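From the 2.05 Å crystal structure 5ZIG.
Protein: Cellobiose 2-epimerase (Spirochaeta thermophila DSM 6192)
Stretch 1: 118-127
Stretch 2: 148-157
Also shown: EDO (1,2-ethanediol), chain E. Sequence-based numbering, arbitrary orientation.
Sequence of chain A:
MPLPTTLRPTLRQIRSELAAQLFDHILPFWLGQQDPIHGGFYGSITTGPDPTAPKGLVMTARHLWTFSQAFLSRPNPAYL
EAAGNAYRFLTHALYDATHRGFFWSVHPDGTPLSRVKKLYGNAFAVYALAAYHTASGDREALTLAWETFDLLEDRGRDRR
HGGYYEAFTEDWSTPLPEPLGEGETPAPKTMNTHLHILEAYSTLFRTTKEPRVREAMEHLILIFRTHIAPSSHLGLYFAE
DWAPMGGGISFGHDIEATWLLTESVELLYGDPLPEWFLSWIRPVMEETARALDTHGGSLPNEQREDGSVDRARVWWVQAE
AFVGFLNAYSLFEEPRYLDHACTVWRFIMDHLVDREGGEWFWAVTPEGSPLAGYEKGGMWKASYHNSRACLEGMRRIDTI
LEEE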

ATOM      1  N   LYS A 118      -0.254 -14.920  -7.070  1.00 30.26           N
ATOM      2  CA  LYS A 118      -0.229 -13.562  -7.590  1.00 27.04           C
ATOM      3  C   LYS A 118       0.987 -12.833  -7.032  1.00 22.03           C
ATOM      4  O   LYS A 118       1.205 -12.812  -5.816  1.00 20.26           O
ATOM      5  CB  LYS A 118      -1.517 -12.820  -7.227  1.00 22.62           C
ATOM      6  CG  LYS A 118      -2.778 -13.547  -7.687  1.00 28.44           C
ATOM      7  CD  LYS A 118      -3.961 -12.593  -7.899  1.00 37.63           C
ATOM      8  CE  LYS A 118      -5.258 -13.347  -8.205  1.00 36.42           C
ATOM      9  NZ  LYS A 118      -6.296 -12.442  -8.785  1.00 36.30           N
ATOM     10  N   LEU A 119       1.787 -12.252  -7.928  1.00 25.45           N
ATOM     11  CA  LEU A 119       2.961 -11.513  -7.482  1.00 28.77           C
ATOM     12  C   LEU A 119       2.563 -10.369  -6.561  1.00 24.72           C
ATOM     13  O   LEU A 119       3.260 -10.083  -5.577  1.00 23.63           O
ATOM     14  CB  LEU A 119       3.752 -11.001  -8.684  1.00 20.20           C
ATOM     15  CG  LEU A 119       4.715 -12.068  -9.218  1.00 25.02           C
ATOM     16  CD1 LEU A 119       3.984 -13.296  -9.787  1.00 23.93           C
ATOM     17  CD2 LEU A 119       5.635 -11.459 -10.228  1.00 27.30           C
ATOM     18  N   TYR A 120       1.422  -9.744  -6.841  1.00 20.24           N
ATOM     19  CA  TYR A 120       0.910  -8.703  -5.957  1.00 20.22           C
ATOM     20  C   TYR A 120       0.873  -9.185  -4.523  1.00 20.91           C
ATOM     21  O   TYR A 120       1.406  -8.530  -3.622  1.00 26.04           O
ATOM     22  CB  TYR A 120      -0.470  -8.271  -6.403  1.00 31.33           C
ATOM     23  CG  TYR A 120      -1.011  -7.108  -5.612  1.00 25.55           C
ATOM     24  CD1 TYR A 120      -1.758  -7.314  -4.457  1.00 35.89           C
ATOM     25  CD2 TYR A 120      -0.765  -5.803  -6.014  1.00 28.74           C
ATOM     26  CE1 TYR A 120      -2.251  -6.249  -3.728  1.00 41.55           C
ATOM     27  CE2 TYR A 120      -1.266  -4.726  -5.291  1.00 32.29           C
ATOM     28  CZ  TYR A 120      -2.009  -4.956  -4.151  1.00 40.82           C
ATOM     29  OH  TYR A 120      -2.505  -3.886  -3.428  1.00 50.23           O
ATOM     30  N   GLY A 121       0.255 -10.338  -4.286  1.00 22.64           N
ATOM     31  CA  GLY A 121       0.178 -10.854  -2.929  1.00 21.13           C
ATOM     32  C   GLY A 121       1.488 -11.377  -2.382  1.00 23.08           C
ATOM     33  O   GLY A 121       1.791 -11.208  -1.199  1.00 25.74           O
ATOM     34  N   ASN A 122       2.257 -12.070  -3.224  1.00 25.67           N
ATOM     35  CA  ASN A 122       3.570 -12.520  -2.788  1.00 25.93           C
ATOM     36  C   ASN A 122       4.494 -11.338  -2.479  1.00 22.66           C
ATOM     37  O   ASN A 122       5.335 -11.434  -1.571  1.00 20.58           O
ATOM     38  CB  ASN A 122       4.164 -13.448  -3.853  1.00 20.01           C
ATOM     39  CG  ASN A 122       3.571 -14.855  -3.784  1.00 23.66           C
ATOM     40  OD1 ASN A 122       4.128 -15.733  -3.137  1.00 21.61           O
ATOM     41  ND2 ASN A 122       2.420 -15.052  -4.407  1.00 20.18           N
ATOM     42  N   ALA A 123       4.348 -10.220  -3.206  1.00 30.21           N
ATOM     43  CA  ALA A 123       5.052  -8.981  -2.843  1.00 25.42           C
ATOM     44  C   ALA A 123       4.704  -8.551  -1.426  1.00 19.83           C
ATOM     45  O   ALA A 123       5.589  -8.383  -0.580  1.00 28.02           O
ATOM     46  CB  ALA A 123       4.709  -7.848  -3.817  1.00 20.65           C
ATOM     47  N   PHE A 124       3.408  -8.361  -1.148  1.00 21.95           N
ATOM     48  CA  PHE A 124       2.992  -7.959   0.193  1.00 23.99           C
ATOM     49  C   PHE A 124       3.524  -8.906   1.261  1.00 23.61           C
ATOM     50  O   PHE A 124       3.869  -8.465   2.357  1.00 19.80           O
ATOM     51  CB  PHE A 124       1.461  -7.870   0.282  1.00 29.17           C
ATOM     52  CG  PHE A 124       0.938  -6.473   0.139  1.00 20.03           C
ATOM     53  CD1 PHE A 124       0.993  -5.586   1.203  1.00 24.78           C
ATOM     54  CD2 PHE A 124       0.460  -6.024  -1.081  1.00 25.47           C
ATOM     55  CE1 PHE A 124       0.541  -4.256   1.065  1.00 24.88           C
ATOM     56  CE2 PHE A 124       0.022  -4.707  -1.235  1.00 25.43           C
ATOM     57  CZ  PHE A 124       0.053  -3.823  -0.150  1.00 22.38           C
ATOM     58  N   ALA A 125       3.621 -10.204   0.961  1.00 27.61           N
ATOM     59  CA  ALA A 125       4.190 -11.128   1.935  1.00 19.81           C
ATOM     60  C   ALA A 125       5.640 -10.769   2.225  1.00 19.72           C
ATOM     61  O   ALA A 125       6.071 -10.767   3.381  1.00 25.40           O
ATOM     62  CB  ALA A 125       4.082 -12.581   1.436  1.00 29.83           C
ATOM     63  N   VAL A 126       6.419 -10.486   1.185  1.00 19.70           N
ATOM     64  CA  VAL A 126       7.805 -10.093   1.412  1.00 27.01           C
ATOM     65  C   VAL A 126       7.847  -8.832   2.273  1.00 24.74           C
ATOM     66  O   VAL A 126       8.489  -8.802   3.331  1.00 21.86           O
ATOM     67  CB  VAL A 126       8.534  -9.912   0.069  1.00 33.74           C
ATOM     68  CG1 VAL A 126       9.858  -9.108   0.245  1.00 34.74           C
ATOM     69  CG2 VAL A 126       8.784 -11.274  -0.587  1.00 27.11           C
ATOM     70  N   TYR A 127       7.096  -7.805   1.855  1.00 25.91           N
ATOM     71  CA  TYR A 127       6.951  -6.547   2.607  1.00 21.76           C
ATOM     72  C   TYR A 127       6.663  -6.796   4.085  1.00 19.94           C
ATOM     73  O   TYR A 127       7.370  -6.295   4.964  1.00 21.94           O
ATOM     74  CB  TYR A 127       5.826  -5.727   1.961  1.00 19.70           C
ATOM     75  CG  TYR A 127       5.573  -4.308   2.468  1.00 22.30           C
ATOM     76  CD1 TYR A 127       6.580  -3.348   2.488  1.00 19.68           C
ATOM     77  CD2 TYR A 127       4.284  -3.919   2.867  1.00 21.75           C
ATOM     78  CE1 TYR A 127       6.306  -2.002   2.935  1.00 19.71           C
ATOM     79  CE2 TYR A 127       4.009  -2.631   3.280  1.00 24.70           C
ATOM     80  CZ  TYR A 127       5.017  -1.672   3.318  1.00 21.82           C
ATOM     81  OH  TYR A 127       4.707  -0.397   3.770  1.00 20.42           O
ATOM     82  N   THR A 148      10.819 -16.022  -1.219  1.00 23.51           N
ATOM     83  CA  THR A 148       9.774 -15.477  -2.076  1.00 24.02           C
ATOM     84  C   THR A 148      10.349 -14.481  -3.084  1.00 19.75           C
ATOM     85  O   THR A 148      10.004 -14.529  -4.273  1.00 23.48           O
ATOM     86  CB  THR A 148       8.687 -14.827  -1.195  1.00 20.58           C
ATOM     87  OG1 THR A 148       8.372 -15.704  -0.096  1.00 25.43           O
ATOM     88  CG2 THR A 148       7.431 -14.545  -1.992  1.00 19.81           C
ATOM     89  N   PHE A 149      11.207 -13.561  -2.609  1.00 21.94           N
ATOM     90  CA  PHE A 149      12.014 -12.716  -3.501  1.00 29.48           C
ATOM     91  C   PHE A 149      12.650 -13.541  -4.617  1.00 28.19           C
ATOM     92  O   PHE A 149      12.549 -13.201  -5.802  1.00 28.28           O
ATOM     93  CB  PHE A 149      13.103 -12.016  -2.683  1.00 30.08           C
ATOM     94  CG  PHE A 149      14.082 -11.193  -3.505  1.00 30.17           C
ATOM     95  CD1 PHE A 149      13.734  -9.933  -3.992  1.00 22.54           C
ATOM     96  CD2 PHE A 149      15.337 -11.694  -3.806  1.00 23.58           C
ATOM     97  CE1 PHE A 149      14.645  -9.165  -4.730  1.00 23.79           C
ATOM     98  CE2 PHE A 149      16.251 -10.936  -4.557  1.00 32.04           C
ATOM     99  CZ  PHE A 149      15.901  -9.667  -5.013  1.00 26.63           C
ATOM    100  N   ASP A 150      13.301 -14.649  -4.254  1.00 27.67           N
ATOM    101  CA  ASP A 150      13.960 -15.463  -5.275  1.00 32.10           C
ATOM    102  C   ASP A 150      12.964 -15.952  -6.312  1.00 30.30           C
ATOM    103  O   ASP A 150      13.292 -16.023  -7.502  1.00 21.70           O
ATOM    104  CB  ASP A 150      14.700 -16.636  -4.628  1.00 33.57           C
ATOM    105  CG  ASP A 150      16.051 -16.224  -4.083  1.00 40.14           C
ATOM    106  OD1 ASP A 150      16.522 -15.134  -4.476  1.00 42.94           O
ATOM    107  OD2 ASP A 150      16.633 -16.969  -3.262  1.00 34.42           O
ATOM    108  N   LEU A 151      11.728 -16.257  -5.889  1.00 19.89           N
ATOM    109  CA  LEU A 151      10.724 -16.720  -6.848  1.00 22.97           C
ATOM    110  C   LEU A 151      10.285 -15.589  -7.759  1.00 30.12           C
ATOM    111  O   LEU A 151      10.130 -15.778  -8.975  1.00 30.65           O
ATOM    112  CB  LEU A 151       9.508 -17.291  -6.122  1.00 25.11           C
ATOM    113  CG  LEU A 151       9.579 -18.683  -5.498  1.00 33.19           C
ATOM    114  CD1 LEU A 151       8.320 -18.912  -4.673  1.00 28.63           C
ATOM    115  CD2 LEU A 151       9.743 -19.761  -6.572  1.00 30.64           C
ATOM    116  N   LEU A 152      10.013 -14.420  -7.163  1.00 27.24           N
ATOM    117  CA  LEU A 152       9.671 -13.231  -7.928  1.00 25.92           C
ATOM    118  C   LEU A 152      10.718 -12.928  -8.999  1.00 29.95           C
ATOM    119  O   LEU A 152      10.374 -12.539 -10.123  1.00 26.68           O
ATOM    120  CB  LEU A 152       9.508 -12.042  -6.979  1.00 23.00           C
ATOM    121  CG  LEU A 152       8.176 -11.810  -6.263  1.00 38.13           C
ATOM    122  CD1 LEU A 152       7.469 -13.112  -5.877  1.00 46.34           C
ATOM    123  CD2 LEU A 152       8.385 -10.934  -5.035  1.00 35.81           C
ATOM    124  N   GLU A 153      12.002 -13.090  -8.668  1.00 22.20           N
ATOM    125  CA  GLU A 153      13.032 -12.827  -9.657  1.00 24.59           C
ATOM    126  C   GLU A 153      13.181 -14.016 -10.601  1.00 30.94           C
ATOM    127  O   GLU A 153      13.197 -13.847 -11.825  1.00 38.08           O
ATOM    128  CB  GLU A 153      14.360 -12.494  -8.966  1.00 27.34           C
ATOM    129  CG  GLU A 153      14.296 -11.257  -8.050  1.00 20.63           C
ATOM    130  CD  GLU A 153      13.944  -9.994  -8.801  1.00 28.55           C
ATOM    131  OE1 GLU A 153      14.708  -9.594  -9.713  1.00 27.34           O
ATOM    132  OE2 GLU A 153      12.880  -9.409  -8.479  1.00 30.98           O
ATOM    133  N   ASP A 154      13.230 -15.230 -10.055  1.00 29.06           N
ATOM    134  CA  ASP A 154      13.541 -16.375 -10.912  1.00 26.82           C
ATOM    135  C   ASP A 154      12.360 -16.766 -11.803  1.00 26.87           C
ATOM    136  O   ASP A 154      12.546 -17.025 -13.000  1.00 26.95           O
ATOM    137  CB  ASP A 154      14.023 -17.552 -10.056  1.00 39.46           C
ATOM    138  CG  ASP A 154      15.298 -17.217  -9.248  1.00 51.56           C
ATOM    139  OD1 ASP A 154      15.595 -17.910  -8.241  1.00 47.03           O
ATOM    140  OD2 ASP A 154      15.995 -16.239  -9.611  1.00 52.38           O
ATOM    141  N   ARG A 155      11.142 -16.800 -11.259  1.00 28.38           N
ATOM    142  CA  ARG A 155       9.964 -17.117 -12.065  1.00 30.62           C
ATOM    143  C   ARG A 155       9.185 -15.888 -12.515  1.00 39.70           C
ATOM    144  O   ARG A 155       8.609 -15.909 -13.606  1.00 47.42           O
ATOM    145  CB  ARG A 155       9.006 -18.047 -11.302  1.00 27.90           C
ATOM    146  CG  ARG A 155       9.643 -19.304 -10.700  1.00 38.07           C
ATOM    147  CD  ARG A 155      10.230 -20.227 -11.767  1.00 45.84           C
ATOM    148  NE  ARG A 155       9.235 -20.649 -12.752  1.00 46.70           N
ATOM    149  CZ  ARG A 155       9.318 -20.382 -14.051  1.00 42.88           C
ATOM    150  NH1 ARG A 155      10.353 -19.699 -14.524  1.00 43.51           N
ATOM    151  NH2 ARG A 155       8.373 -20.795 -14.879  1.00 41.41           N
ATOM    152  N   GLY A 156       9.151 -14.819 -11.714  1.00 29.37           N
ATOM    153  CA  GLY A 156       8.287 -13.693 -12.030  1.00 29.36           C
ATOM    154  C   GLY A 156       8.814 -12.760 -13.096  1.00 29.18           C
ATOM    155  O   GLY A 156       8.029 -12.173 -13.850  1.00 31.42           O
ATOM    156  N   ARG A 157      10.134 -12.612 -13.193  1.00 36.25           N
ATOM    157  CA  ARG A 157      10.697 -11.611 -14.090  1.00 42.85           C
ATOM    158  C   ARG A 157      10.553 -12.036 -15.546  1.00 37.74           C
ATOM    159  O   ARG A 157      10.916 -13.155 -15.924  1.00 28.83           O
ATOM    160  CB  ARG A 157      12.168 -11.356 -13.769  1.00 38.77           C
ATOM    161  CG  ARG A 157      12.400 -10.275 -12.726  1.00 31.54           C
ATOM    162  CD  ARG A 157      12.175  -8.835 -13.254  1.00 37.49           C
ATOM    163  NE  ARG A 157      12.539  -8.634 -14.659  1.00 35.50           N
ATOM    164  CZ  ARG A 157      13.759  -8.334 -15.102  1.00 34.99           C
ATOM    165  NH1 ARG A 157      14.781  -8.201 -14.261  1.00 34.10           N
ATOM    166  NH2 ARG A 157      13.954  -8.159 -16.399  1.00 27.16           N
TER
HETATM  167  C1  EDO E 501       7.111   2.821   4.259  1.00 44.16           C
HETATM  168  O1  EDO E 501       7.292   1.573   4.938  1.00 42.58           O
HETATM  169  C2  EDO E 501       7.027   2.562   2.763  1.00 38.00           C
HETATM  170  O2  EDO E 501       6.520   1.236   2.588  1.00 42.71           O

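Two helices, 119-127 and 148-156, lie side by side with their N-to-C directions 145° apart, so they run roughly antiparallel but splayed. Their axes come no closer than 10.0 Å, and the register follows from the nearest CA pairs: L119 CA lies 6.9 Å from L152 CA, and V126 CA lies 6.7 Å from T148 CA. The two stretches bury 329 Å² between them, counting both sides. No hydrogen bond crosses the interface, so the pairing rests on van der Waals contact, while the polar groups of each backbone are largely engaged along their own helix.

K118 occupies the N-cap position of the first helix and does not reach the second. Its carbonyl nevertheless matters to the packing, because K118 O accepts two hydrogen bonds from N122: one from the backbone, N122 N to K118 O at 2.9 Å, and one from the side chain, N122 ND2 to K118 O, also 2.9 Å and almost straight at 176°.

L119 is the first residue to touch the partner. Its CA-to-CB bond points sideways, but chi1 in m and chi2 in p bring the end of the side chain nearer. L119 CD2 rests 3.9 Å from G156 CA, and L119 CG stands 4.5 Å from L152 CD1, an apolar pairing. The glycine makes room for this leucine: an ideal CB on G156 would sit 2.8 Å from L119 CD2 and 2.5 Å from L152 O, a clash with each. Nearby the second helix widens into a pi-type turn over 152-156, where G156 N donates to L151 O at 3.1 Å.

Y120 and G121 make no contact across the interface. One turn on from K118, N122 points toward the other helix and touches it with a carbon and an oxygen: N122 CB is 3.9 Å from L152 CD1, and N122 OD1 is 3.7 Å from T148 CG2, a methyl group that can offer only van der Waals contact. The amide's polar needs are met otherwise, by K118 O for ND2 and elsewhere in the structure for OD1. A123 directs its CB away, yet its backbone still borders the leucine, with A123 CA 4.4 Å from L152 CD2. L152 thus reaches both residues, CD1 approaching N122 and CD2 approaching A123, and it has the largest covered area of any residue here, 68 Å².

F124 is out of reach, and A125, although directed toward the partner, stays beyond contact distance. V126 closes the interface with CG2, which lies 3.6 Å from T148 CB, 3.9 Å from F149 N and 4.5 Å from L152 CD2. The threonine meets this methyl with carbon, while its OG1 is hydrogen-bonded elsewhere in the structure.

Y127 faces a different environment, its side chain 9.1 Å from the second stretch. Its hydroxyl forms a hydrogen bond with the 1,2-ethanediol, Y127 OH to EDO O2 at 2.7 Å, and O2 lies at the ring edge, near the ring plane. The diol probably came from the crystallisation liquor.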